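Local structure of alternansucrase (Leuconostoc mesenteroides, 6HVG) at residues Pro759-Met764 with Asp775-Asp780. The protein belongs to glycoside hydrolase family 70, and joins a calcium-bearing TIM-barrel-type catalytic domain to choline-binding-type repeats. Residues are numbered along the deposited sequence; the frame is centred on the assembly and turned at random.
Sequences PIRKAM and DTFTFD
Met764 places CG opposite its carbonyl carbon (chi1 -63°), and a bend at chi3 carries CE against Phe777, whose own CG is set between its N and C atoms (chi1 55°). The result is a Met-aromatic contact. Its evidence is positional: Met764 SD stands 4.4 Å from the centroid of the Phe777 ring and only 4° off the ring normal, which puts the sulfur squarely over the face. The methyl on the same face makes a CH-pi contact, with Met764 CE 4.0 Å from the centroid of the Phe777 ring, but it leans toward the root of the side chain, where Met764 CE lies 3.7 Å from Phe777 CB. The methionine chain runs roughly perpendicular to that of Phe777.

Arg761, one helical turn before Met764, adds only the aliphatic part of its chain, Arg761 CG lying 4.4 Å from Phe777 CE2 in an oblique approach. Its guanidinium is engaged elsewhere, in a salt bridge from NH2 to Asp758.

In the fold, the contact joins helix 757-766 to the loop leading into helix 779-793, both in the chain between neighbouring parallel strands 745-747 and 821-825 of the barrel-type sheet. No hydrogen bond spans the two segments, and all three touching residues are buried. From helix 1102-1105, Phe1105 packs edge-to-face with Phe777, and Leu1102 touches both Arg761 and Phe777. The shortest approach is Met764 CE to Phe777 CG, 3.6 Å.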
loop_
_atom_site.group_PDB
_atom_site.type_symbol
_atom_site.label_atom_id
_atom_site.label_comp_id
_atom_site.label_asym_id
_atom_site.label_seq_id
_atom_site.Cartn_x
_atom_site.Cartn_y
_atom_site.Cartn_z
ATOM N N PRO A 759 9.423 -8.833 -3.479
ATOM C CA PRO A 759 10.692 -9.135 -4.138
ATOM C C PRO A 759 10.716 -8.945 -5.670
ATOM O O PRO A 759 11.643 -8.331 -6.200
ATOM C CB PRO A 759 10.910 -10.596 -3.769
ATOM C CG PRO A 759 10.289 -10.732 -2.420
ATOM C CD PRO A 759 9.133 -9.780 -2.390
ATOM N N ILE A 760 9.717 -9.469 -6.376
ATOM C CA ILE A 760 9.683 -9.322 -7.834
ATOM C C ILE A 760 9.718 -7.844 -8.249
ATOM O O ILE A 760 10.370 -7.488 -9.224
ATOM C CB ILE A 760 8.495 -10.096 -8.453
ATOM C CG1 ILE A 760 8.865 -11.568 -8.592
ATOM C CG2 ILE A 760 8.120 -9.570 -9.833
ATOM C CD1 ILE A 760 7.814 -12.534 -8.096
ATOM N N ARG A 761 9.019 -6.988 -7.512
ATOM C CA ARG A 761 8.999 -5.551 -7.820
ATOM C C ARG A 761 10.283 -4.858 -7.342
ATOM O O ARG A 761 10.840 -4.044 -8.072
ATOM C CB ARG A 761 7.747 -4.872 -7.241
ATOM C CG ARG A 761 6.483 -5.279 -7.989
ATOM C CD ARG A 761 5.225 -4.643 -7.444
ATOM N NE ARG A 761 4.931 -5.111 -6.089
ATOM C CZ ARG A 761 3.835 -4.804 -5.388
ATOM N NH1 ARG A 761 2.912 -4.022 -5.911
ATOM N NH2 ARG A 761 3.666 -5.284 -4.159
ATOM N N LYS A 762 10.771 -5.179 -6.143
ATOM C CA LYS A 762 12.050 -4.615 -5.648
ATOM C C LYS A 762 13.152 -4.865 -6.654
ATOM O O LYS A 762 13.997 -4.013 -6.876
ATOM C CB LYS A 762 12.481 -5.232 -4.312
ATOM C CG LYS A 762 11.459 -5.132 -3.190
ATOM C CD LYS A 762 12.047 -4.721 -1.842
ATOM C CE LYS A 762 11.064 -4.971 -0.680
ATOM N NZ LYS A 762 10.742 -6.418 -0.416
ATOM N N ALA A 763 13.125 -6.037 -7.280
ATOM C CA ALA A 763 14.096 -6.388 -8.318
ATOM C C ALA A 763 13.973 -5.467 -9.528
ATOM O O ALA A 763 14.972 -4.996 -10.051
ATOM C CB ALA A 763 13.920 -7.829 -8.734
ATOM N N MET A 764 12.743 -5.173 -9.937
ATOM C CA MET A 764 12.486 -4.264 -11.068
ATOM C C MET A 764 12.938 -2.834 -10.756
ATOM O O MET A 764 13.521 -2.160 -11.595
ATOM C CB MET A 764 11.005 -4.274 -11.436
ATOM C CG MET A 764 10.542 -5.640 -11.913
ATOM S SD MET A 764 8.780 -5.820 -12.211
ATOM C CE MET A 764 8.566 -4.831 -13.709
ATOM N N ASP A 775 3.730 1.688 -9.451
ATOM C CA ASP A 775 3.942 2.009 -10.854
ATOM C C ASP A 775 3.347 0.915 -11.773
ATOM O O ASP A 775 3.383 -0.262 -11.437
ATOM C CB ASP A 775 5.451 2.136 -11.091
ATOM C CG ASP A 775 5.849 3.395 -11.823
ATOM O OD1 ASP A 775 4.971 4.254 -12.083
ATOM O OD2 ASP A 775 7.070 3.521 -12.113
ATOM N N THR A 776 2.809 1.321 -12.917
ATOM C CA THR A 776 2.304 0.391 -13.910
ATOM C C THR A 776 3.457 -0.164 -14.741
ATOM O O THR A 776 4.251 0.605 -15.283
ATOM C CB THR A 776 1.326 1.092 -14.859
ATOM O OG1 THR A 776 0.194 1.497 -14.112
ATOM C CG2 THR A 776 0.786 0.157 -15.947
ATOM N N PHE A 777 3.526 -1.491 -14.877
ATOM C CA PHE A 777 4.561 -2.101 -15.693
ATOM C C PHE A 777 3.933 -2.982 -16.760
ATOM O O PHE A 777 2.899 -3.599 -16.541
ATOM C CB PHE A 777 5.630 -2.863 -14.870
ATOM C CG PHE A 777 5.089 -3.895 -13.953
ATOM C CD1 PHE A 777 4.823 -5.170 -14.417
ATOM C CD2 PHE A 777 4.890 -3.602 -12.623
ATOM C CE1 PHE A 777 4.325 -6.137 -13.587
ATOM C CE2 PHE A 777 4.416 -4.568 -11.765
ATOM C CZ PHE A 777 4.128 -5.841 -12.248
ATOM N N THR A 778 4.592 -3.038 -17.909
ATOM C CA THR A 778 4.142 -3.810 -19.031
ATOM C C THR A 778 4.644 -5.262 -18.823
ATOM O O THR A 778 5.519 -5.533 -18.008
ATOM C CB THR A 778 4.621 -3.134 -20.351
ATOM O OG1 THR A 778 3.587 -3.226 -21.323
ATOM C CG2 THR A 778 5.878 -3.764 -20.907
ATOM N N PHE A 779 4.069 -6.196 -19.555
ATOM C CA PHE A 779 4.509 -7.596 -19.481
ATOM C C PHE A 779 5.967 -7.800 -19.881
ATOM O O PHE A 779 6.655 -8.605 -19.253
ATOM C CB PHE A 779 3.633 -8.518 -20.334
ATOM C CG PHE A 779 2.499 -9.132 -19.578
ATOM C CD1 PHE A 779 2.744 -10.135 -18.636
ATOM C CD2 PHE A 779 1.186 -8.724 -19.805
ATOM C CE1 PHE A 779 1.699 -10.726 -17.946
ATOM C CE2 PHE A 779 0.145 -9.308 -19.107
ATOM C CZ PHE A 779 0.401 -10.300 -18.171
ATOM N N ASP A 780 6.434 -7.105 -20.919
ATOM C CA ASP A 780 7.859 -7.103 -21.288
ATOM C C ASP A 780 8.720 -6.592 -20.141
ATOM O O ASP A 780 9.775 -7.137 -19.874
ATOM C CB ASP A 780 8.107 -6.264 -22.557
ATOM C CG ASP A 780 7.167 -6.650 -23.688
ATOM O OD1 ASP A 780 7.528 -6.464 -24.867
ATOM O OD2 ASP A 780 6.052 -7.155 -23.390
#